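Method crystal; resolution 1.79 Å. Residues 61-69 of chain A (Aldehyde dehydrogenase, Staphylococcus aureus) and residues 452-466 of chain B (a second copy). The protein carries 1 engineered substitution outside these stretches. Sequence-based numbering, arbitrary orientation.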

ATOM      1  N   LYS A  61     -22.681   6.550  24.781  1.00 21.07           N
ATOM      2  CA  LYS A  61     -23.184   5.979  23.539  1.00 18.08           C
ATOM      3  C   LYS A  61     -24.396   5.099  23.816  1.00 24.79           C
ATOM      4  O   LYS A  61     -24.295   4.094  24.528  1.00 24.95           O
ATOM      5  CB  LYS A  61     -22.082   5.185  22.842  1.00 22.72           C
ATOM      6  CG  LYS A  61     -22.380   4.868  21.387  1.00 23.62           C
ATOM      7  CD  LYS A  61     -21.152   4.305  20.688  1.00 25.06           C
ATOM      8  CE  LYS A  61     -20.014   5.315  20.687  1.00 25.22           C
ATOM      9  NZ  LYS A  61     -19.143   5.190  19.481  1.00 23.96           N
ATOM     10  N   ASN A  62     -25.539   5.479  23.249  1.00 22.79           N
ATOM     11  CA  ASN A  62     -26.758   4.702  23.395  1.00 25.64           C
ATOM     12  C   ASN A  62     -26.640   3.374  22.648  1.00 25.69           C
ATOM     13  O   ASN A  62     -25.854   3.224  21.709  1.00 25.55           O
ATOM     14  CB  ASN A  62     -27.961   5.503  22.891  1.00 27.24           C
ATOM     15  CG  ASN A  62     -27.964   5.679  21.383  1.00 26.66           C
ATOM     16  OD1 ASN A  62     -28.367   4.785  20.641  1.00 26.56           O
ATOM     17  ND2 ASN A  62     -27.512   6.843  20.923  1.00 25.46           N
ATOM     18  N   LYS A  63     -27.447   2.400  23.077  1.00 26.00           N
ATOM     19  CA  LYS A  63     -27.262   1.031  22.608  1.00 26.54           C
ATOM     20  C   LYS A  63     -27.597   0.868  21.128  1.00 23.92           C
ATOM     21  O   LYS A  63     -27.021   0.000  20.463  1.00 25.15           O
ATOM     22  CB  LYS A  63     -28.091   0.068  23.460  1.00 31.80           C
ATOM     23  CG  LYS A  63     -29.587   0.291  23.402  1.00 34.70           C
ATOM     24  CD  LYS A  63     -30.290  -0.521  24.478  1.00 37.78           C
ATOM     25  N   VAL A  64     -28.516   1.674  20.593  1.00 25.61           N
ATOM     26  CA  VAL A  64     -28.802   1.605  19.161  1.00 24.69           C
ATOM     27  C   VAL A  64     -27.584   2.050  18.363  1.00 24.01           C
ATOM     28  O   VAL A  64     -27.127   1.357  17.445  1.00 23.48           O
ATOM     29  CB  VAL A  64     -30.041   2.448  18.814  1.00 28.75           C
ATOM     30  CG1 VAL A  64     -30.240   2.503  17.304  1.00 30.49           C
ATOM     31  CG2 VAL A  64     -31.276   1.881  19.498  1.00 30.19           C
ATOM     32  N   GLU A  65     -27.036   3.214  18.710  1.00 24.86           N
ATOM     33  CA  GLU A  65     -25.848   3.710  18.026  1.00 25.42           C
ATOM     34  C   GLU A  65     -24.657   2.787  18.248  1.00 23.52           C
ATOM     35  O   GLU A  65     -23.875   2.536  17.325  1.00 23.55           O
ATOM     36  CB  GLU A  65     -25.530   5.124  18.511  1.00 26.49           C
ATOM     37  CG  GLU A  65     -24.865   6.008  17.479  1.00 30.10           C
ATOM     38  CD  GLU A  65     -24.427   7.335  18.064  1.00 29.77           C
ATOM     39  OE1 GLU A  65     -25.198   8.313  17.964  1.00 30.53           O
ATOM     40  OE2 GLU A  65     -23.315   7.398  18.626  1.00 28.51           O
ATOM     41  N   ALA A  66     -24.507   2.270  19.471  1.00 20.62           N
ATOM     42  CA  ALA A  66     -23.390   1.383  19.770  1.00 20.24           C
ATOM     43  C   ALA A  66     -23.476   0.085  18.981  1.00 24.30           C
ATOM     44  O   ALA A  66     -22.445  -0.484  18.606  1.00 22.19           O
ATOM     45  CB  ALA A  66     -23.337   1.090  21.269  1.00 23.42           C
ATOM     46  N   TYR A  67     -24.690  -0.399  18.713  1.00 21.22           N
ATOM     47  CA  TYR A  67     -24.816  -1.633  17.947  1.00 24.04           C
ATOM     48  C   TYR A  67     -24.567  -1.394  16.464  1.00 23.88           C
ATOM     49  O   TYR A  67     -23.922  -2.211  15.797  1.00 27.33           O
ATOM     50  CB  TYR A  67     -26.191  -2.263  18.166  1.00 24.59           C
ATOM     51  CG  TYR A  67     -26.102  -3.757  18.344  1.00 23.16           C
ATOM     52  CD1 TYR A  67     -25.853  -4.308  19.592  1.00 27.23           C
ATOM     53  CD2 TYR A  67     -26.219  -4.615  17.258  1.00 23.51           C
ATOM     54  CE1 TYR A  67     -25.749  -5.672  19.761  1.00 26.88           C
ATOM     55  CE2 TYR A  67     -26.113  -5.982  17.416  1.00 25.14           C
ATOM     56  CZ  TYR A  67     -25.880  -6.505  18.670  1.00 27.07           C
ATOM     57  OH  TYR A  67     -25.774  -7.865  18.837  1.00 29.01           O
ATOM     58  N   ALA A  68     -25.058  -0.274  15.932  1.00 25.05           N
ATOM     59  CA  ALA A  68     -24.920  -0.022  14.502  1.00 24.69           C
ATOM     60  C   ALA A  68     -23.495   0.359  14.121  1.00 26.78           C
ATOM     61  O   ALA A  68     -23.073   0.102  12.988  1.00 27.96           O
ATOM     62  CB  ALA A  68     -25.893   1.072  14.065  1.00 24.37           C
ATOM     63  N   THR A  69     -22.736   0.962  15.038  1.00 22.26           N
ATOM     64  CA  THR A  69     -21.412   1.470  14.708  1.00 22.05           C
ATOM     65  C   THR A  69     -20.265   0.715  15.364  1.00 25.00           C
ATOM     66  O   THR A  69     -19.108   0.965  15.008  1.00 28.07           O
ATOM     67  CB  THR A  69     -21.298   2.958  15.079  1.00 23.50           C
ATOM     68  OG1 THR A  69     -21.373   3.111  16.503  1.00 27.42           O
ATOM     69  CG2 THR A  69     -22.411   3.763  14.423  1.00 24.60           C
TER
ATOM     70  N   PRO B 452     -35.620  10.092  16.365  1.00 30.94           N
ATOM     71  CA  PRO B 452     -35.426   9.332  17.609  1.00 27.39           C
ATOM     72  C   PRO B 452     -35.382   7.813  17.407  1.00 27.18           C
ATOM     73  O   PRO B 452     -36.065   7.289  16.528  1.00 27.80           O
ATOM     74  CB  PRO B 452     -36.645   9.722  18.455  1.00 26.50           C
ATOM     75  CG  PRO B 452     -37.651  10.222  17.487  1.00 30.39           C
ATOM     76  CD  PRO B 452     -36.902  10.816  16.346  1.00 29.23           C
ATOM     77  N   TYR B 453     -34.585   7.126  18.227  1.00 24.78           N
ATOM     78  CA  TYR B 453     -34.325   5.699  18.080  1.00 25.62           C
ATOM     79  C   TYR B 453     -35.215   4.826  18.957  1.00 27.93           C
ATOM     80  O   TYR B 453     -34.996   3.611  19.016  1.00 29.37           O
ATOM     81  CB  TYR B 453     -32.860   5.392  18.398  1.00 28.87           C
ATOM     82  CG  TYR B 453     -31.867   5.949  17.407  1.00 27.87           C
ATOM     83  CD1 TYR B 453     -32.083   5.841  16.039  1.00 25.11           C
ATOM     84  CD2 TYR B 453     -30.703   6.573  17.840  1.00 30.13           C
ATOM     85  CE1 TYR B 453     -31.169   6.347  15.129  1.00 25.84           C
ATOM     86  CE2 TYR B 453     -29.787   7.080  16.940  1.00 28.93           C
ATOM     87  CZ  TYR B 453     -30.022   6.966  15.588  1.00 26.35           C
ATOM     88  OH  TYR B 453     -29.105   7.475  14.695  1.00 26.83           O
ATOM     89  N   LYS B 454     -36.194   5.410  19.643  1.00 28.61           N
ATOM     90  CA  LYS B 454     -37.046   4.646  20.548  1.00 31.69           C
ATOM     91  C   LYS B 454     -37.706   3.486  19.819  1.00 32.70           C
ATOM     92  O   LYS B 454     -38.385   3.677  18.807  1.00 32.17           O
ATOM     93  CB  LYS B 454     -38.105   5.562  21.164  1.00 34.37           C
ATOM     94  N   GLY B 455     -37.481   2.275  20.329  1.00 35.62           N
ATOM     95  CA  GLY B 455     -38.094   1.079  19.792  1.00 34.45           C
ATOM     96  C   GLY B 455     -37.360   0.423  18.641  1.00 35.05           C
ATOM     97  O   GLY B 455     -37.850  -0.585  18.114  1.00 36.68           O
ATOM     98  N   LYS B 456     -36.201   0.943  18.242  1.00 28.02           N
ATOM     99  CA  LYS B 456     -35.506   0.450  17.061  1.00 28.10           C
ATOM    100  C   LYS B 456     -34.361  -0.502  17.380  1.00 28.86           C
ATOM    101  O   LYS B 456     -33.757  -1.045  16.450  1.00 29.43           O
ATOM    102  CB  LYS B 456     -34.982   1.629  16.229  1.00 30.94           C
ATOM    103  CG  LYS B 456     -36.073   2.589  15.775  1.00 34.29           C
ATOM    104  CD  LYS B 456     -35.521   3.739  14.943  1.00 32.62           C
ATOM    105  CE  LYS B 456     -36.640   4.674  14.503  1.00 33.21           C
ATOM    106  NZ  LYS B 456     -36.149   5.791  13.650  1.00 31.57           N
ATOM    107  N   PHE B 457     -34.052  -0.731  18.660  1.00 27.59           N
ATOM    108  CA  PHE B 457     -32.910  -1.580  18.989  1.00 28.99           C
ATOM    109  C   PHE B 457     -33.136  -3.020  18.545  1.00 31.60           C
ATOM    110  O   PHE B 457     -32.231  -3.654  17.989  1.00 29.54           O
ATOM    111  CB  PHE B 457     -32.610  -1.539  20.487  1.00 32.05           C
ATOM    112  CG  PHE B 457     -31.424  -2.375  20.876  1.00 30.10           C
ATOM    113  CD1 PHE B 457     -30.136  -1.914  20.658  1.00 29.92           C
ATOM    114  CD2 PHE B 457     -31.594  -3.635  21.426  1.00 32.71           C
ATOM    115  CE1 PHE B 457     -29.040  -2.685  20.999  1.00 27.34           C
ATOM    116  CE2 PHE B 457     -30.502  -4.412  21.769  1.00 31.66           C
ATOM    117  CZ  PHE B 457     -29.223  -3.935  21.555  1.00 28.58           C
ATOM    118  N   LYS B 458     -34.331  -3.560  18.795  1.00 31.91           N
ATOM    119  CA  LYS B 458     -34.615  -4.936  18.398  1.00 31.17           C
ATOM    120  C   LYS B 458     -34.452  -5.121  16.894  1.00 29.97           C
ATOM    121  O   LYS B 458     -34.004  -6.178  16.436  1.00 30.80           O
ATOM    122  CB  LYS B 458     -36.024  -5.328  18.842  1.00 31.08           C
ATOM    123  N   TYR B 459     -34.794  -4.097  16.110  1.00 31.45           N
ATOM    124  CA  TYR B 459     -34.682  -4.201  14.659  1.00 32.10           C
ATOM    125  C   TYR B 459     -33.227  -4.160  14.209  1.00 31.82           C
ATOM    126  O   TYR B 459     -32.802  -4.970  13.375  1.00 29.61           O
ATOM    127  CB  TYR B 459     -35.483  -3.082  13.992  1.00 36.56           C
ATOM    128  CG  TYR B 459     -36.972  -3.214  14.191  1.00 40.39           C
ATOM    129  CD1 TYR B 459     -37.727  -4.056  13.386  1.00 41.44           C
ATOM    130  CD2 TYR B 459     -37.624  -2.505  15.192  1.00 41.15           C
ATOM    131  CE1 TYR B 459     -39.089  -4.185  13.568  1.00 42.29           C
ATOM    132  CE2 TYR B 459     -38.987  -2.628  15.383  1.00 42.02           C
ATOM    133  CZ  TYR B 459     -39.714  -3.469  14.567  1.00 44.07           C
ATOM    134  OH  TYR B 459     -41.071  -3.598  14.749  1.00 47.15           O
ATOM    135  N   ILE B 460     -32.445  -3.222  14.746  1.00 30.00           N
ATOM    136  CA  ILE B 460     -31.064  -3.080  14.294  1.00 32.17           C
ATOM    137  C   ILE B 460     -30.227  -4.271  14.748  1.00 30.98           C
ATOM    138  O   ILE B 460     -29.347  -4.738  14.016  1.00 30.86           O
ATOM    139  CB  ILE B 460     -30.477  -1.731  14.760  1.00 36.21           C
ATOM    140  CG1 ILE B 460     -29.376  -1.267  13.804  1.00 39.52           C
ATOM    141  CG2 ILE B 460     -29.945  -1.802  16.186  1.00 37.23           C
ATOM    142  N   LYS B 461     -30.507  -4.810  15.939  1.00 28.84           N
ATOM    143  CA  LYS B 461     -29.755  -5.970  16.406  1.00 29.66           C
ATOM    144  C   LYS B 461     -30.085  -7.203  15.577  1.00 30.37           C
ATOM    145  O   LYS B 461     -29.188  -7.952  15.175  1.00 32.04           O
ATOM    146  CB  LYS B 461     -30.036  -6.234  17.885  1.00 26.95           C
ATOM    147  CG  LYS B 461     -29.377  -7.509  18.393  1.00 25.67           C
ATOM    148  CD  LYS B 461     -29.367  -7.590  19.911  1.00 29.52           C
ATOM    149  CE  LYS B 461     -28.725  -8.892  20.370  1.00 28.89           C
ATOM    150  NZ  LYS B 461     -28.691  -9.022  21.850  1.00 29.05           N
ATOM    151  N   ALA B 462     -31.375  -7.427  15.311  1.00 31.24           N
ATOM    152  CA  ALA B 462     -31.774  -8.576  14.505  1.00 33.41           C
ATOM    153  C   ALA B 462     -31.132  -8.530  13.125  1.00 34.80           C
ATOM    154  O   ALA B 462     -30.752  -9.569  12.574  1.00 35.58           O
ATOM    155  CB  ALA B 462     -33.298  -8.633  14.391  1.00 31.85           C
ATOM    156  N   PHE B 463     -30.987  -7.330  12.555  1.00 33.89           N
ATOM    157  CA  PHE B 463     -30.351  -7.205  11.247  1.00 34.65           C
ATOM    158  C   PHE B 463     -28.909  -7.696  11.282  1.00 33.76           C
ATOM    159  O   PHE B 463     -28.486  -8.476  10.422  1.00 31.26           O
ATOM    160  CB  PHE B 463     -30.403  -5.758  10.761  1.00 35.09           C
ATOM    161  CG  PHE B 463     -29.439  -5.478   9.646  1.00 36.11           C
ATOM    162  CD1 PHE B 463     -29.669  -5.978   8.376  1.00 35.35           C
ATOM    163  CD2 PHE B 463     -28.288  -4.744   9.877  1.00 36.08           C
ATOM    164  CE1 PHE B 463     -28.777  -5.737   7.353  1.00 34.95           C
ATOM    165  CE2 PHE B 463     -27.393  -4.499   8.856  1.00 35.65           C
ATOM    166  CZ  PHE B 463     -27.637  -4.997   7.595  1.00 34.98           C
ATOM    167  N   PHE B 464     -28.132  -7.240  12.267  1.00 32.35           N
ATOM    168  CA  PHE B 464     -26.724  -7.613  12.329  1.00 34.05           C
ATOM    169  C   PHE B 464     -26.508  -9.056  12.768  1.00 36.47           C
ATOM    170  O   PHE B 464     -25.384  -9.557  12.648  1.00 38.56           O
ATOM    171  CB  PHE B 464     -25.966  -6.673  13.269  1.00 33.63           C
ATOM    172  CG  PHE B 464     -25.779  -5.288  12.718  1.00 32.95           C
ATOM    173  CD1 PHE B 464     -24.876  -5.053  11.696  1.00 32.99           C
ATOM    174  CD2 PHE B 464     -26.495  -4.221  13.231  1.00 32.26           C
ATOM    175  CE1 PHE B 464     -24.698  -3.778  11.188  1.00 31.81           C
ATOM    176  CE2 PHE B 464     -26.325  -2.946  12.728  1.00 32.03           C
ATOM    177  CZ  PHE B 464     -25.424  -2.725  11.706  1.00 32.48           C
ATOM    178  N   LYS B 465     -27.544  -9.736  13.259  1.00 39.61           N
ATOM    179  CA  LYS B 465     -27.414 -11.108  13.727  1.00 41.97           C
ATOM    180  C   LYS B 465     -28.210 -12.112  12.904  1.00 46.48           C
ATOM    181  O   LYS B 465     -28.189 -13.306  13.226  1.00 44.87           O
ATOM    182  CB  LYS B 465     -27.826 -11.201  15.202  1.00 42.56           C
ATOM    183  CG  LYS B 465     -26.953 -10.352  16.111  1.00 41.53           C
ATOM    184  CD  LYS B 465     -27.193 -10.660  17.572  1.00 40.11           C
ATOM    185  CE  LYS B 465     -26.547 -11.974  17.966  1.00 36.13           C
ATOM    186  NZ  LYS B 465     -26.959 -12.391  19.331  1.00 33.50           N
ATOM    187  N   ASN B 466     -28.911 -11.674  11.862  1.00 48.85           N
ATOM    188  CA  ASN B 466     -29.529 -12.597  10.915  1.00 50.50           C
ATOM    189  C   ASN B 466     -28.728 -12.623   9.618  1.00 52.43           C
ATOM    190  O   ASN B 466     -27.497 -12.593   9.640  1.00 54.04           O
ATOM    191  CB  ASN B 466     -30.983 -12.213  10.630  1.00 49.55           C
ATOM    192  CG  ASN B 466     -31.923 -12.599  11.757  1.00 50.69           C
ATOM    193  OD1 ASN B 466     -32.699 -13.549  11.635  1.00 51.90           O
ATOM    194  ND2 ASN B 466     -31.862 -11.860  12.858  1.00 50.12           N
TER
HETATM  195  O   HOH W   1     -26.713   8.747  15.861  1.00 27.96           O

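A helix beginning at Lys63(A) and one beginning at Phe457(B), from separate copies of the aldehyde dehydrogenase, run nearly parallel, their N-to-C directions 15° apart and their axes 9.6 Å apart at closest approach. The backbones come nearest at the N-terminal ends, where the CA atoms of Val64(A) and Phe457(B) lie 5.2 Å apart. Asn62(A) caps the first helix: its OD1 accepts from Glu65(A) N at 2.8 Å. On chain B, a type II turn from Tyr453(B) to Lys456(B) leads into the helix, with Gly455(B) at backbone angles that would jam a CB against the preceding carbonyl.

The main bump is Tyr67(A), a knob set in the hollow formed by Phe457(B), Ile460(B), Lys461(B) and Phe464(B). Phe457(B) turns its edge toward the tyrosine face, with ring planes at 83° and centroids 5.5 Å apart. Lys461(B) lays its CB over a face of the ring, 4.2 Å from the centroid, while Phe464(B) CD2 meets the ring's edge at Tyr67(A) CD2, 4.1 Å away. At the ring's tip, Tyr67(A) OH touches aliphatic Lys465(B) CD at 3.4 Å; the hydroxyl is hydrogen-bonded elsewhere in the structure.

Val64(A) is a smaller, forked bump. Its CG1 sits over the Tyr453(B) ring, 4.1 Å from the centroid, and its CG2 packs 3.8 Å from Phe457(B) CB. Lys63(A) covers a face of Phe457(B) with its aliphatic chain, CD lying 4.2 Å from the ring centroid. Farther along, Ala68(A) CB lies 4.2 Å from Ile460(B) CG1, and Phe464(B) CE2 reaches 3.7 Å from Ala68(A) CA.

No direct hydrogen bond joins the modelled atoms of the two stretches, so shape and apolar contact dominate. Water 1 provides a polar bridge, donating to Glu65(A) OE1 at 2.6 Å and hydrogen-bonding with Tyr453(B) OH at 2.9 Å.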